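PDB 4HVT: post-proline cleaving enzyme from Rickettsia typhi, which probably acts as a serine endopeptidase that cuts oligopeptides after proline, using a beta-propeller domain joined to an alpha/beta-hydrolase catalytic domain. Local coordinates for residues L183-Y189 and F200-L204; K91-G95 and D119-K123. All coordinates share one frame; numbering follows the deposited sequence.

Contact 1 of 2, residues L183-Y189 and F200-L204; sequences LEGKFTY and FNLVL
The side-chain amide of Asn201 grips the backbone on both sides of Thr188, bonding Phe187 O and Tyr189 N, work that a backbone peptide usually does between neighbouring strands. Its ND2 donates almost straight to Phe187 O (3.0 Å, N-H...O 171°), although the nitrogen stands above the plane of that carbonyl. The return bond is less straight at the hydrogen but better placed at its acceptor: Tyr189 N reaches Asn201 OD1 at 3.0 Å, in the amide's carbonyl plane and on a lone pair. CG of Asn201 sits between its own backbone N and carbonyl carbon (chi1 55°), which brings the amide over against the chain of the other segment. The backbone of Asn201 takes part too. Asn201 is the centre of an inverse gamma turn, and its carbonyl O accepts from Thr188 OG1 at 2.8 Å. One water then donates to this hydroxyl and accepts from Val203 N; a second bridges Glu184 O and Val203 O, donating to both, so water extends the polar link to Val203, at both its N and its O. Apolar contacts flank these bonds. Leu183 CD1 meets Leu204 CD1 at 3.8 Å and Leu202 CD1 at 4.1 Å, while Thr188 CG2 abuts the ring edge of Phe200 at CD2 (3.8 Å), in the ring plane; within its own segment, Leu202 CB lies over one face of that ring, toward the rim. The gripped chain includes a type II turn from Gly185 to Thr188, closed by Thr188 N to Gly185 O. Phe187 touches Arg651 and lies near, without touching, a putative Ser-His-Asp triad. Strand 185-186 pairs with strand 155-162, whereas Phe200 bonds through its backbone to Tyr219 of the following sheet: the Asn201 side chain thus links two consecutive blades of the prolyl oligopeptidase beta-propeller.

Contact 2 of 2, residues K91-G95 and D119-K123; sequences KNPQG and DKLSK
The carboxylate of Asp119 is the flat group on which this contact turns, and two successive peptide N-H groups converge on it. Gly95 N approaches OD2 from above the carboxylate plane (3.0 Å), whereas Gln94 N meets OD1 on its syn side at 2.8 Å, tilted 27° from that plane. Around the same group, Pro93 CD comes within 3.1 Å of OD1, and Asn92 CB lies 3.1 Å from OD2. Asp119 places CG anti to its carbonyl carbon (chi1 -62°), which swings the acid off the helix and onto the loop. Each oxygen thus holds one backbone N-H, and the pair would be expected to favour the charged form of the acid. Beside it, Gln94 CG packs on Ser122 OG at 3.7 Å, a hydroxyl bonded to Phe118 O within the helix. Beyond the two segments, Gln94 NE2 bonds to Ser686 O and Pro93 shares a backbone bond with Leu688. A loop between strands 82-87 and 96-101 is thereby pinned to helix 118-125, at a seam where the beta-propeller meets the hydrolase domain.

How the contacts relate
After its N-terminal helices and strands 77-79 and 82-87, the chain forms the loop at 91-95, runs through strands 96-101 and 113-117, and returns in helix 118-125, where contact 2 closes a loop of 23 intervening residues. It then builds a second sheet from strands 129-136, 143-150 and 155-162, to which strand 185-186 is added, and contact 1 closes a shorter hairpin excursion of ten residues through strands 190-192 and 197-200. The two are in series, neither nesting nor crossing. The centres of contacts 1 and 2 lie about 24 Å apart. Contact 2 ties a loop of one propeller sheet to the helix leading onward, and contact 1 couples the next sheet with its successor.

Contact 1 of 2, residues L183-Y189 and F200-L204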
# COMPACT_ATOMS: atom_id res chain seq x y z
N LEU A 183 -18.81 17.02 -2.40
CA LEU A 183 -17.46 17.49 -2.29
C LEU A 183 -16.53 16.27 -2.11
O LEU A 183 -16.86 15.36 -1.36
CB LEU A 183 -17.36 18.43 -1.13
CG LEU A 183 -18.26 19.67 -1.22
CD1 LEU A 183 -18.27 20.34 0.13
CD2 LEU A 183 -17.80 20.60 -2.30
N GLU A 184 -15.44 16.25 -2.86
CA GLU A 184 -14.47 15.16 -2.80
C GLU A 184 -13.12 15.70 -2.42
O GLU A 184 -12.82 16.86 -2.70
CB GLU A 184 -14.36 14.48 -4.15
CG GLU A 184 -15.65 13.79 -4.60
CD GLU A 184 -15.58 13.35 -6.06
OE1 GLU A 184 -14.71 12.53 -6.40
OE2 GLU A 184 -16.31 13.90 -6.91
N GLY A 185 -12.30 14.88 -1.80
CA GLY A 185 -10.95 15.30 -1.44
C GLY A 185 -10.05 14.09 -1.37
O GLY A 185 -10.51 13.02 -0.99
N LYS A 186 -8.77 14.26 -1.76
CA LYS A 186 -7.85 13.11 -1.76
C LYS A 186 -7.62 12.61 -0.34
O LYS A 186 -7.09 13.30 0.53
CB LYS A 186 -6.51 13.42 -2.42
CG LYS A 186 -6.60 13.64 -3.91
CD LYS A 186 -5.23 13.55 -4.57
CE LYS A 186 -4.28 14.61 -4.07
NZ LYS A 186 -2.94 14.41 -4.70
N PHE A 187 -8.01 11.37 -0.12
CA PHE A 187 -7.95 10.69 1.18
C PHE A 187 -8.61 11.53 2.30
O PHE A 187 -8.16 11.56 3.43
CB PHE A 187 -6.52 10.26 1.50
CG PHE A 187 -5.94 9.33 0.46
CD1 PHE A 187 -6.50 8.07 0.26
CD2 PHE A 187 -4.94 9.75 -0.37
CE1 PHE A 187 -5.99 7.20 -0.69
CE2 PHE A 187 -4.45 8.91 -1.33
CZ PHE A 187 -4.97 7.66 -1.50
N THR A 188 -9.73 12.11 1.94
CA THR A 188 -10.67 12.65 2.95
C THR A 188 -11.28 11.48 3.65
O THR A 188 -11.96 10.66 3.02
CB THR A 188 -11.77 13.49 2.31
OG1 THR A 188 -11.20 14.72 1.80
CG2 THR A 188 -12.82 13.82 3.37
N TYR A 189 -11.00 11.37 4.94
CA TYR A 189 -11.58 10.37 5.81
C TYR A 189 -12.12 11.02 7.08
O TYR A 189 -11.47 11.94 7.66
CB TYR A 189 -10.52 9.35 6.27
CG TYR A 189 -10.01 8.40 5.25
CD1 TYR A 189 -10.77 7.32 4.81
CD2 TYR A 189 -8.72 8.51 4.79
CE1 TYR A 189 -10.24 6.40 3.88
CE2 TYR A 189 -8.19 7.61 3.88
CZ TYR A 189 -8.94 6.57 3.44
OH TYR A 189 -8.35 5.73 2.52
N PHE A 200 -13.08 16.00 10.03
CA PHE A 200 -12.53 15.46 8.78
C PHE A 200 -11.73 16.50 8.01
O PHE A 200 -11.90 17.70 8.22
CB PHE A 200 -13.60 14.78 7.92
CG PHE A 200 -14.68 15.64 7.35
CD1 PHE A 200 -15.55 16.43 8.13
CD2 PHE A 200 -14.97 15.56 5.97
CE1 PHE A 200 -16.58 17.20 7.56
CE2 PHE A 200 -16.05 16.25 5.42
CZ PHE A 200 -16.82 17.11 6.19
N ASN A 201 -10.89 15.98 7.09
CA ASN A 201 -10.05 16.77 6.20
C ASN A 201 -10.84 17.08 4.93
O ASN A 201 -10.61 16.48 3.87
CB ASN A 201 -8.68 16.11 5.98
CG ASN A 201 -8.76 14.68 5.46
OD1 ASN A 201 -9.64 13.90 5.87
ND2 ASN A 201 -7.85 14.35 4.55
N LEU A 202 -11.77 18.03 5.09
CA LEU A 202 -12.73 18.50 4.11
C LEU A 202 -12.16 19.58 3.18
O LEU A 202 -11.62 20.59 3.63
CB LEU A 202 -13.97 19.10 4.83
CG LEU A 202 -14.98 19.86 3.98
CD1 LEU A 202 -15.66 19.03 2.94
CD2 LEU A 202 -16.05 20.46 4.87
N VAL A 203 -12.37 19.42 1.87
CA VAL A 203 -12.07 20.49 0.91
C VAL A 203 -13.37 21.20 0.63
O VAL A 203 -14.17 20.78 -0.21
CB VAL A 203 -11.46 19.93 -0.39
CG1 VAL A 203 -11.10 21.05 -1.36
CG2 VAL A 203 -10.21 19.13 -0.06
N LEU A 204 -13.66 22.22 1.44
CA LEU A 204 -14.94 22.92 1.30
C LEU A 204 -14.82 23.92 0.15
O LEU A 204 -15.74 24.05 -0.70
CB LEU A 204 -15.30 23.63 2.60
CG LEU A 204 -16.63 24.40 2.62
CD1 LEU A 204 -17.77 23.51 2.22
CD2 LEU A 204 -16.86 25.01 3.98
O HOH W 1 -14.18 19.42 -2.68
O HOH W 2 -13.21 16.71 1.03

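Contact 2 of 2, residues K91-G95 and D119-K123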
# COMPACT_ATOMS: atom_id res chain seq x y z
N LYS A 91 -19.90 -11.95 -10.39
CA LYS A 91 -21.27 -11.41 -10.24
C LYS A 91 -21.24 -10.04 -9.59
O LYS A 91 -22.07 -9.20 -9.90
CB LYS A 91 -22.14 -12.32 -9.36
N ASN A 92 -20.28 -9.82 -8.68
CA ASN A 92 -20.18 -8.57 -7.88
C ASN A 92 -18.76 -8.07 -7.97
O ASN A 92 -17.96 -8.17 -7.01
CB ASN A 92 -20.58 -8.79 -6.41
CG ASN A 92 -22.08 -8.82 -6.23
OD1 ASN A 92 -22.75 -7.78 -6.28
ND2 ASN A 92 -22.61 -10.01 -6.05
N PRO A 93 -18.41 -7.54 -9.14
CA PRO A 93 -17.05 -7.05 -9.26
C PRO A 93 -16.70 -5.81 -8.46
O PRO A 93 -15.54 -5.64 -8.10
CB PRO A 93 -16.89 -6.79 -10.76
CG PRO A 93 -18.28 -6.50 -11.24
CD PRO A 93 -19.14 -7.45 -10.43
N GLN A 94 -17.68 -4.95 -8.19
CA GLN A 94 -17.46 -3.80 -7.32
C GLN A 94 -17.44 -4.24 -5.87
O GLN A 94 -16.66 -3.75 -5.08
CB GLN A 94 -18.52 -2.74 -7.59
CG GLN A 94 -18.04 -1.37 -7.19
CD GLN A 94 -16.85 -0.93 -8.03
OE1 GLN A 94 -16.95 -0.82 -9.24
NE2 GLN A 94 -15.69 -0.82 -7.39
N GLY A 95 -18.30 -5.23 -5.54
CA GLY A 95 -18.19 -5.95 -4.27
C GLY A 95 -19.31 -5.81 -3.26
O GLY A 95 -20.16 -4.90 -3.36
N ASP A 119 -22.13 -2.99 -6.30
CA ASP A 119 -22.56 -3.11 -7.70
C ASP A 119 -23.94 -2.47 -7.90
O ASP A 119 -24.16 -1.77 -8.87
CB ASP A 119 -22.55 -4.56 -8.10
CG ASP A 119 -21.17 -5.14 -8.02
OD1 ASP A 119 -20.41 -5.02 -9.00
OD2 ASP A 119 -20.84 -5.73 -6.97
N LYS A 120 -24.85 -2.72 -6.96
CA LYS A 120 -26.17 -2.08 -6.99
C LYS A 120 -26.08 -0.58 -6.85
O LYS A 120 -26.78 0.17 -7.56
CB LYS A 120 -27.04 -2.61 -5.86
CG LYS A 120 -27.81 -3.86 -6.20
CD LYS A 120 -28.66 -4.31 -5.03
CE LYS A 120 -29.20 -5.71 -5.28
NZ LYS A 120 -29.30 -6.49 -4.01
N LEU A 121 -25.23 -0.12 -5.94
CA LEU A 121 -25.02 1.30 -5.75
C LEU A 121 -24.52 1.96 -7.02
O LEU A 121 -24.95 3.06 -7.37
CB LEU A 121 -23.99 1.55 -4.63
CG LEU A 121 -24.48 1.70 -3.21
CD1 LEU A 121 -23.27 2.12 -2.38
CD2 LEU A 121 -25.64 2.71 -3.11
N SER A 122 -23.59 1.29 -7.69
CA SER A 122 -22.98 1.81 -8.90
C SER A 122 -24.01 1.92 -10.02
O SER A 122 -24.09 2.96 -10.72
CB SER A 122 -21.83 0.93 -9.36
OG SER A 122 -20.75 0.88 -8.41
N LYS A 123 -24.81 0.87 -10.18
CA LYS A 123 -25.90 0.83 -11.16
C LYS A 123 -26.84 2.02 -10.94
O LYS A 123 -27.16 2.73 -11.89
CB LYS A 123 -26.67 -0.48 -11.06